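Local coordinates for protein muconate cycloisomerase (Azorhizobium caulinodans, PDB 3MY9) that belongs to the enolase superfamily, joining an enolase-like N-terminal domain to a TIM-barrel-type C-terminal domain that carries magnesium, at residues D337-R342 with L358-S363; D267-K272 with Q283-I288; E176-L181 with R212-F217. All blocks are in the same frame, centred on the assembly; numbering follows the deposited sequence.

Contact 1 (D337-R342 with L358-S363); sequences DVLEER and LGISIS
An apolar loop-on-loop contact, pinned by one backbone hydrogen bond, brings Val-338, Leu-339 and Glu-340 against Ile-360, Ser-361 and Ile-362 where the last part of the chain runs between barrel and N-terminal domain. Neither segment is regular helix or strand. The bond runs from Glu-340 N to Ser-361 O at 3.0 Å; it is nearly straight at the hydrogen (174°), with the donor tilted 24° from the carbonyl plane. The same oxygen also receives a CA-H...O contact from Leu-339 CA at 3.5 Å, so two consecutive residues address one acceptor. Leu-339 carries most of the apolar contact. Its CG stands anti to the carbonyl carbon (chi1 -61°), and the branch beyond it spreads over Ile-360: CD2 lies 3.5 Å from Ile-360 CD1, while CD1 rests on Ile-360 CG2 at 4.0 Å. CD2 also approaches Ile-362 CG1 at 3.9 Å, so this one methyl touches both isoleucines. On the neighbouring side Val-338 CG2 meets Ile-362 CD1 at 4.1 Å, the two side chains crossing obliquely. The topology fits this location. Segment 337-342 follows strand 333-334, which pairs with strand 8-21 of the N-terminal sheet, and 358-363 leads into helix 364-370 and strand 372-373, which returns to that same sheet, as in the two-domain enolase architecture. Asp-337 also forms a salt bridge with Arg-37 on strand 35-44, and the isoleucines lean on Ile-306 of helix 305-316. Nearer the solvent, exposed Glu-340 has its CB 3.6 Å from Ser-361 OG. Ser-363 stands at the N-cap of the following helix, whose Ser-366 OG lies within hydrogen-bonding reach of both Val-338 O and Ser-363 O, which would share its one proton.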
# COMPACT_ATOMS: atom_id res chain seq x y z
N ASP A 337 -22.72 49.85 -2.54
CA ASP A 337 -21.50 49.40 -3.21
C ASP A 337 -21.04 50.49 -4.18
O ASP A 337 -21.78 51.44 -4.45
CB ASP A 337 -21.77 48.08 -3.94
CG ASP A 337 -20.51 47.23 -4.14
OD1 ASP A 337 -20.62 46.16 -4.76
OD2 ASP A 337 -19.42 47.63 -3.68
N VAL A 338 -19.82 50.34 -4.70
CA VAL A 338 -19.23 51.34 -5.61
C VAL A 338 -19.55 51.10 -7.09
O VAL A 338 -19.14 51.89 -7.94
CB VAL A 338 -17.69 51.42 -5.43
CG1 VAL A 338 -17.34 52.02 -4.08
CG2 VAL A 338 -17.05 50.02 -5.59
N LEU A 339 -20.27 50.02 -7.41
CA LEU A 339 -20.70 49.76 -8.78
C LEU A 339 -21.85 50.69 -9.17
O LEU A 339 -22.74 50.97 -8.37
CB LEU A 339 -21.15 48.31 -8.96
CG LEU A 339 -20.16 47.15 -8.70
CD1 LEU A 339 -20.71 45.84 -9.25
CD2 LEU A 339 -18.81 47.42 -9.31
N GLU A 340 -21.81 51.19 -10.41
CA GLU A 340 -22.92 51.93 -10.99
C GLU A 340 -24.17 51.05 -10.99
O GLU A 340 -25.27 51.53 -10.68
CB GLU A 340 -22.56 52.41 -12.42
CG GLU A 340 -23.58 53.31 -13.10
CD GLU A 340 -23.43 54.80 -12.76
OE1 GLU A 340 -22.32 55.36 -12.92
OE2 GLU A 340 -24.44 55.41 -12.36
N GLU A 341 -24.00 49.76 -11.33
CA GLU A 341 -25.08 48.76 -11.24
C GLU A 341 -24.63 47.47 -10.57
O GLU A 341 -23.56 46.95 -10.86
CB GLU A 341 -25.64 48.43 -12.61
CG GLU A 341 -26.48 49.55 -13.18
CD GLU A 341 -27.22 49.16 -14.45
OE1 GLU A 341 -28.36 49.70 -14.64
OE2 GLU A 341 -26.67 48.35 -15.24
N ARG A 342 -25.48 46.95 -9.71
CA ARG A 342 -25.20 45.74 -8.95
C ARG A 342 -25.22 44.48 -9.82
O ARG A 342 -25.98 44.41 -10.78
CB ARG A 342 -26.24 45.58 -7.84
CG ARG A 342 -26.16 46.63 -6.74
CD ARG A 342 -25.11 46.27 -5.68
NE ARG A 342 -25.47 46.84 -4.38
CZ ARG A 342 -25.69 46.16 -3.25
NH1 ARG A 342 -26.02 46.82 -2.15
NH2 ARG A 342 -25.55 44.83 -3.20
N LEU A 358 -14.80 42.71 -16.81
CA LEU A 358 -15.59 42.16 -15.70
C LEU A 358 -17.10 42.37 -15.91
O LEU A 358 -17.91 41.64 -15.35
CB LEU A 358 -15.15 42.75 -14.36
CG LEU A 358 -13.78 42.28 -13.86
CD1 LEU A 358 -13.23 43.23 -12.81
CD2 LEU A 358 -13.86 40.85 -13.34
N GLY A 359 -17.46 43.35 -16.74
CA GLY A 359 -18.85 43.70 -17.01
C GLY A 359 -19.49 44.59 -15.95
O GLY A 359 -20.68 44.50 -15.72
N ILE A 360 -18.68 45.44 -15.31
CA ILE A 360 -19.13 46.37 -14.25
C ILE A 360 -18.52 47.74 -14.53
O ILE A 360 -17.54 47.84 -15.27
CB ILE A 360 -18.67 45.89 -12.83
CG1 ILE A 360 -17.15 46.01 -12.67
CG2 ILE A 360 -19.07 44.45 -12.59
CD1 ILE A 360 -16.64 45.51 -11.34
N SER A 361 -19.11 48.80 -13.97
CA SER A 361 -18.53 50.13 -14.11
C SER A 361 -18.41 50.83 -12.76
O SER A 361 -19.25 50.66 -11.88
CB SER A 361 -19.37 50.98 -15.07
OG SER A 361 -20.74 50.64 -14.96
N ILE A 362 -17.35 51.63 -12.62
CA ILE A 362 -17.07 52.39 -11.41
C ILE A 362 -16.59 53.79 -11.76
O ILE A 362 -15.52 53.95 -12.34
CB ILE A 362 -15.97 51.75 -10.57
CG1 ILE A 362 -16.41 50.37 -10.08
CG2 ILE A 362 -15.60 52.68 -9.41
CD1 ILE A 362 -15.36 49.64 -9.30
N SER A 363 -17.38 54.80 -11.38
CA SER A 363 -17.02 56.21 -11.58
C SER A 363 -16.43 56.81 -10.31
O SER A 363 -16.49 56.20 -9.23
CB SER A 363 -18.25 57.02 -12.02
OG SER A 363 -19.29 56.98 -11.04

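Contact 2 (D267-K272 with Q283-I288); sequences DAISVK and QSLMAI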
# COMPACT_ATOMS: atom_id res chain seq x y z
N ASP A 267 -15.44 14.00 -2.17
CA ASP A 267 -16.11 13.72 -3.42
C ASP A 267 -16.33 14.98 -4.26
O ASP A 267 -16.78 14.88 -5.41
CB ASP A 267 -17.48 13.07 -3.14
CG ASP A 267 -17.36 11.85 -2.25
OD1 ASP A 267 -16.77 10.86 -2.70
OD2 ASP A 267 -17.80 11.91 -1.08
N ALA A 268 -16.05 16.15 -3.69
CA ALA A 268 -16.31 17.48 -4.32
C ALA A 268 -15.49 18.49 -3.53
O ALA A 268 -15.10 18.21 -2.40
CB ALA A 268 -17.81 17.86 -4.28
N ILE A 269 -15.17 19.63 -4.15
CA ILE A 269 -14.38 20.65 -3.49
C ILE A 269 -15.03 22.02 -3.69
O ILE A 269 -15.69 22.27 -4.69
CB ILE A 269 -12.94 20.69 -4.01
CG1 ILE A 269 -12.90 21.15 -5.48
CG2 ILE A 269 -12.23 19.33 -3.83
CD1 ILE A 269 -11.54 21.35 -5.99
N SER A 270 -14.86 22.92 -2.73
CA SER A 270 -15.26 24.32 -2.96
C SER A 270 -14.02 25.07 -3.42
O SER A 270 -12.98 24.94 -2.82
CB SER A 270 -15.80 24.95 -1.69
OG SER A 270 -14.83 24.78 -0.67
N VAL A 271 -14.17 25.83 -4.49
CA VAL A 271 -13.08 26.58 -5.09
C VAL A 271 -13.12 28.01 -4.56
O VAL A 271 -14.14 28.70 -4.69
CB VAL A 271 -13.17 26.62 -6.64
CG1 VAL A 271 -13.48 25.26 -7.20
CG2 VAL A 271 -14.25 27.56 -7.07
N LYS A 272 -12.02 28.43 -3.94
CA LYS A 272 -11.89 29.76 -3.34
C LYS A 272 -10.97 30.55 -4.24
O LYS A 272 -9.77 30.34 -4.20
CB LYS A 272 -11.23 29.62 -1.96
CG LYS A 272 -12.14 29.35 -0.78
CD LYS A 272 -12.54 27.89 -0.65
CE LYS A 272 -11.39 27.03 -0.08
NZ LYS A 272 -11.83 25.61 -0.12
N GLN A 283 -8.94 27.70 -12.46
CA GLN A 283 -9.20 26.83 -13.61
C GLN A 283 -8.18 25.68 -13.69
O GLN A 283 -8.51 24.59 -14.14
CB GLN A 283 -9.19 27.62 -14.91
CG GLN A 283 -10.42 28.51 -15.10
CD GLN A 283 -10.62 28.89 -16.57
OE1 GLN A 283 -9.66 29.19 -17.27
NE2 GLN A 283 -11.88 28.87 -17.04
N SER A 284 -6.93 25.91 -13.26
CA SER A 284 -5.96 24.82 -13.21
C SER A 284 -6.39 23.78 -12.17
O SER A 284 -6.33 22.57 -12.42
CB SER A 284 -4.57 25.35 -12.82
OG SER A 284 -4.11 26.26 -13.79
N LEU A 285 -6.82 24.27 -11.00
CA LEU A 285 -7.35 23.45 -9.93
C LEU A 285 -8.49 22.59 -10.48
O LEU A 285 -8.51 21.36 -10.31
CB LEU A 285 -7.87 24.34 -8.81
CG LEU A 285 -8.40 23.68 -7.54
CD1 LEU A 285 -8.59 24.71 -6.44
CD2 LEU A 285 -9.71 23.04 -7.82
N MET A 286 -9.43 23.22 -11.17
CA MET A 286 -10.57 22.47 -11.74
C MET A 286 -10.19 21.48 -12.88
O MET A 286 -10.89 20.49 -13.07
CB MET A 286 -11.69 23.42 -12.10
CG MET A 286 -12.38 23.98 -10.83
SD MET A 286 -12.98 22.75 -9.65
CE MET A 286 -14.10 21.90 -10.67
N ALA A 287 -9.07 21.65 -13.57
CA ALA A 287 -8.64 20.63 -14.54
C ALA A 287 -8.28 19.32 -13.82
O ALA A 287 -8.57 18.24 -14.32
CB ALA A 287 -7.44 21.10 -15.32
N ILE A 288 -7.62 19.44 -12.67
CA ILE A 288 -7.31 18.30 -11.85
C ILE A 288 -8.60 17.62 -11.36
O ILE A 288 -8.74 16.41 -11.46
CB ILE A 288 -6.46 18.65 -10.64
CG1 ILE A 288 -5.11 19.20 -11.06
CG2 ILE A 288 -6.26 17.42 -9.76
CD1 ILE A 288 -4.42 19.95 -9.99
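Val-271 and Leu-285 mark the closest backbone approach, with 8.1 Å between their CA atoms, as the chain leaving strand 268-270 passes beside helix 279-292 running in roughly the opposite sense. Strand 268-270 leads through the short helix 273-276 into helix 279-292, and strand 296-297 follows parallel to the first, which makes this the packing inside a beta-alpha-beta crossover of the TIM-barrel-type domain. No hydrogen bond crosses the interface; the contact is side chain on side chain, and all four participants are buried. Ile-269 and Val-271, two residues apart, both direct their CB toward the helix. Met-286 answers with its sulfur: SD lies 3.5 Å from Val-271 CG1, and the two side chains cross at about a right angle. The methionine chain is bent, with chi2 at -54° turning SD back across the gap, and its CG also comes within 4.0 Å of Val-271 CG1. SD is 4.2 Å from Ile-269 CD1, these two side chains sliding past each other in opposite directions. Ile-269 and Leu-285 meet tip to tip, but their CD1 and CD2 are modelled closer than carbons can sit, so the exact spacing is doubtful. Leu-257 of helix 254-263 touches both Ile-269 and Leu-285 and thereby links the neighbouring crossover. Farther round the helix, Ser-284 packs on Ala-287 of a second subunit, Ala-287 on its Ser-284, and Ile-288 on its Ile-288. Ser-270 and Lys-272 send their CB away from the helix, and Lys-272 forms a salt bridge with Asp-248, a ligand of magnesium. Folded back on itself, the lysine places NZ 3.0 Å from Ser-270 O, 37° out of that carbonyl's plane, and 3.2 Å from Ser-270 OG.

Contact 3 (E176-L181 with R212-F217); sequences EELRIL and RDVDAF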
# COMPACT_ATOMS: atom_id res chain seq x y z
N GLU A 176 -33.17 17.42 17.24
CA GLU A 176 -33.94 18.53 16.66
C GLU A 176 -33.57 18.73 15.19
O GLU A 176 -34.44 18.95 14.37
CB GLU A 176 -33.74 19.84 17.46
CG GLU A 176 -34.62 21.03 16.98
CD GLU A 176 -34.56 22.25 17.90
OE1 GLU A 176 -33.81 22.21 18.91
OE2 GLU A 176 -35.27 23.25 17.61
N GLU A 177 -32.28 18.61 14.87
CA GLU A 177 -31.85 18.76 13.48
C GLU A 177 -32.44 17.64 12.61
O GLU A 177 -32.80 17.88 11.46
CB GLU A 177 -30.33 18.86 13.40
CG GLU A 177 -29.83 20.13 14.12
CD GLU A 177 -28.36 20.47 13.89
OE1 GLU A 177 -27.54 19.54 13.69
OE2 GLU A 177 -28.04 21.68 13.96
N LEU A 178 -32.58 16.44 13.17
CA LEU A 178 -33.19 15.32 12.44
C LEU A 178 -34.68 15.56 12.15
O LEU A 178 -35.14 15.25 11.05
CB LEU A 178 -33.02 13.99 13.20
CG LEU A 178 -31.63 13.38 13.28
CD1 LEU A 178 -31.69 11.99 13.99
CD2 LEU A 178 -31.01 13.25 11.91
N ARG A 179 -35.41 16.06 13.15
CA ARG A 179 -36.84 16.39 12.97
C ARG A 179 -37.02 17.50 11.92
O ARG A 179 -37.96 17.49 11.14
CB ARG A 179 -37.47 16.86 14.31
CG ARG A 179 -37.55 15.77 15.38
CD ARG A 179 -38.48 16.16 16.57
NE ARG A 179 -37.98 17.31 17.34
CZ ARG A 179 -37.08 17.26 18.32
NH1 ARG A 179 -36.53 16.10 18.70
NH2 ARG A 179 -36.70 18.38 18.94
N ILE A 180 -36.11 18.46 11.93
CA ILE A 180 -36.09 19.50 10.89
C ILE A 180 -35.89 18.90 9.51
O ILE A 180 -36.64 19.20 8.60
CB ILE A 180 -35.05 20.61 11.20
CG1 ILE A 180 -35.60 21.53 12.31
CG2 ILE A 180 -34.77 21.48 9.96
CD1 ILE A 180 -34.58 22.45 12.93
N LEU A 181 -34.93 18.01 9.36
CA LEU A 181 -34.67 17.39 8.05
C LEU A 181 -35.86 16.57 7.62
O LEU A 181 -36.20 16.55 6.44
CB LEU A 181 -33.43 16.51 8.08
CG LEU A 181 -32.08 17.23 8.16
CD1 LEU A 181 -31.02 16.25 8.63
CD2 LEU A 181 -31.68 17.93 6.82
N ARG A 212 -24.07 9.53 9.65
CA ARG A 212 -24.90 8.46 9.15
C ARG A 212 -26.37 8.79 9.30
O ARG A 212 -27.16 8.48 8.37
CB ARG A 212 -24.58 7.09 9.78
CG ARG A 212 -25.32 5.91 9.09
CD ARG A 212 -24.97 4.56 9.78
NE ARG A 212 -23.53 4.32 9.71
CZ ARG A 212 -22.88 3.86 8.65
NH1 ARG A 212 -23.54 3.54 7.54
NH2 ARG A 212 -21.57 3.64 8.71
N ASP A 213 -26.74 9.45 10.40
CA ASP A 213 -28.12 9.86 10.59
C ASP A 213 -28.58 10.85 9.48
O ASP A 213 -29.69 10.74 8.94
CB ASP A 213 -28.33 10.50 11.96
CG ASP A 213 -28.25 9.50 13.13
OD1 ASP A 213 -28.27 8.27 12.91
OD2 ASP A 213 -28.15 9.96 14.29
N VAL A 214 -27.74 11.83 9.15
CA VAL A 214 -28.17 12.87 8.21
C VAL A 214 -28.01 12.36 6.76
O VAL A 214 -28.73 12.78 5.86
CB VAL A 214 -27.49 14.21 8.43
CG1 VAL A 214 -27.75 14.74 9.88
CG2 VAL A 214 -26.05 14.13 8.09
N ASP A 215 -27.12 11.39 6.56
CA ASP A 215 -26.99 10.70 5.27
C ASP A 215 -28.29 10.00 4.81
O ASP A 215 -28.49 9.86 3.61
CB ASP A 215 -25.80 9.72 5.29
CG ASP A 215 -25.80 8.74 4.09
OD1 ASP A 215 -25.25 9.08 2.99
OD2 ASP A 215 -26.36 7.62 4.25
N ALA A 216 -29.19 9.66 5.73
CA ALA A 216 -30.47 8.98 5.36
C ALA A 216 -31.42 9.92 4.63
O ALA A 216 -32.35 9.46 3.94
CB ALA A 216 -31.18 8.37 6.61
N PHE A 217 -31.20 11.23 4.76
CA PHE A 217 -32.02 12.21 4.07
C PHE A 217 -31.47 12.57 2.70
O PHE A 217 -32.01 13.45 2.00
CB PHE A 217 -32.13 13.44 4.97
CG PHE A 217 -32.87 13.15 6.25
CD1 PHE A 217 -34.25 13.19 6.28
CD2 PHE A 217 -32.19 12.76 7.38
CE1 PHE A 217 -34.94 12.88 7.45
CE2 PHE A 217 -32.87 12.46 8.55
CZ PHE A 217 -34.25 12.52 8.58
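Two adjacent outer helices of the barrel domain, 174-188 and 207-215, meet here through Leu-178 and Leu-181 on one side and Asp-213, Val-214 and Phe-217 on the other. The helices run in roughly the same sense, as the pairing of nearest CA atoms requires: Leu-178 lies opposite Val-214 and Leu-181 opposite Phe-217, each pair 7.0 Å apart. The Phe-217 ring is the central feature. Leu-181 CB sits 3.8 Å from its centroid and only 6° off the ring normal, a CH-pi contact squarely over one face. The same leucine continues past the ring, and its CD1 reaches Val-214 CG1 at 3.8 Å. Leu-178 crosses Phe-217 at about a right angle, its CD2 coming 3.9 Å from CE2 of the ring. Its bond from CA to CB does not point straight at the other segment; chi1 (-70°) sets CG, and the branch beyond brings CD2 across. CD2 also touches Asp-213 CB at 3.8 Å and Val-214 CG1 at 4.1 Å, so one methyl contacts three residues of the other segment. Phe-217 N is hydrogen-bonded to Val-214 O at 3.1 Å, and that oxygen also lies in the ring plane at its edge. Asp-213 meets Leu-178 chiefly through CB; its OD2 is hydrogen-bonded to His-174, and OD1 forms a salt bridge with Arg-218 of a neighbouring subunit. Inward, Leu-181 and Val-214 both rest on Leu-196 of strand 193-197, the strand between the two helices in sequence, while Leu-181 also touches Met-167 of strand 164-168. A pair of like-directed helices, side by side over consecutive parallel strands, is the outer layer characteristic of the TIM barrel.

Overall arrangement
Going from the N terminus, contact 3 is made first: helix 174-188 is rejoined by helix 207-215 after a link that includes strand 193-197. Contact 2 follows, closing the short connection from strand 268-270 to helix 279-292. Contact 1 comes last, where 337-342 and 358-363 enclose a loop holding strands 345-346 and 349-351. The three are in series; none nests in or crosses another. Centres of contacts 2 and 3 are 28 Å apart, as are those of contacts 1 and 2, while contacts 1 and 3 are separated by 42 Å. Contact 2 ties strand to helix and contact 3 helix to helix within the barrel; contact 1 joins loops bordering the N-terminal sheet.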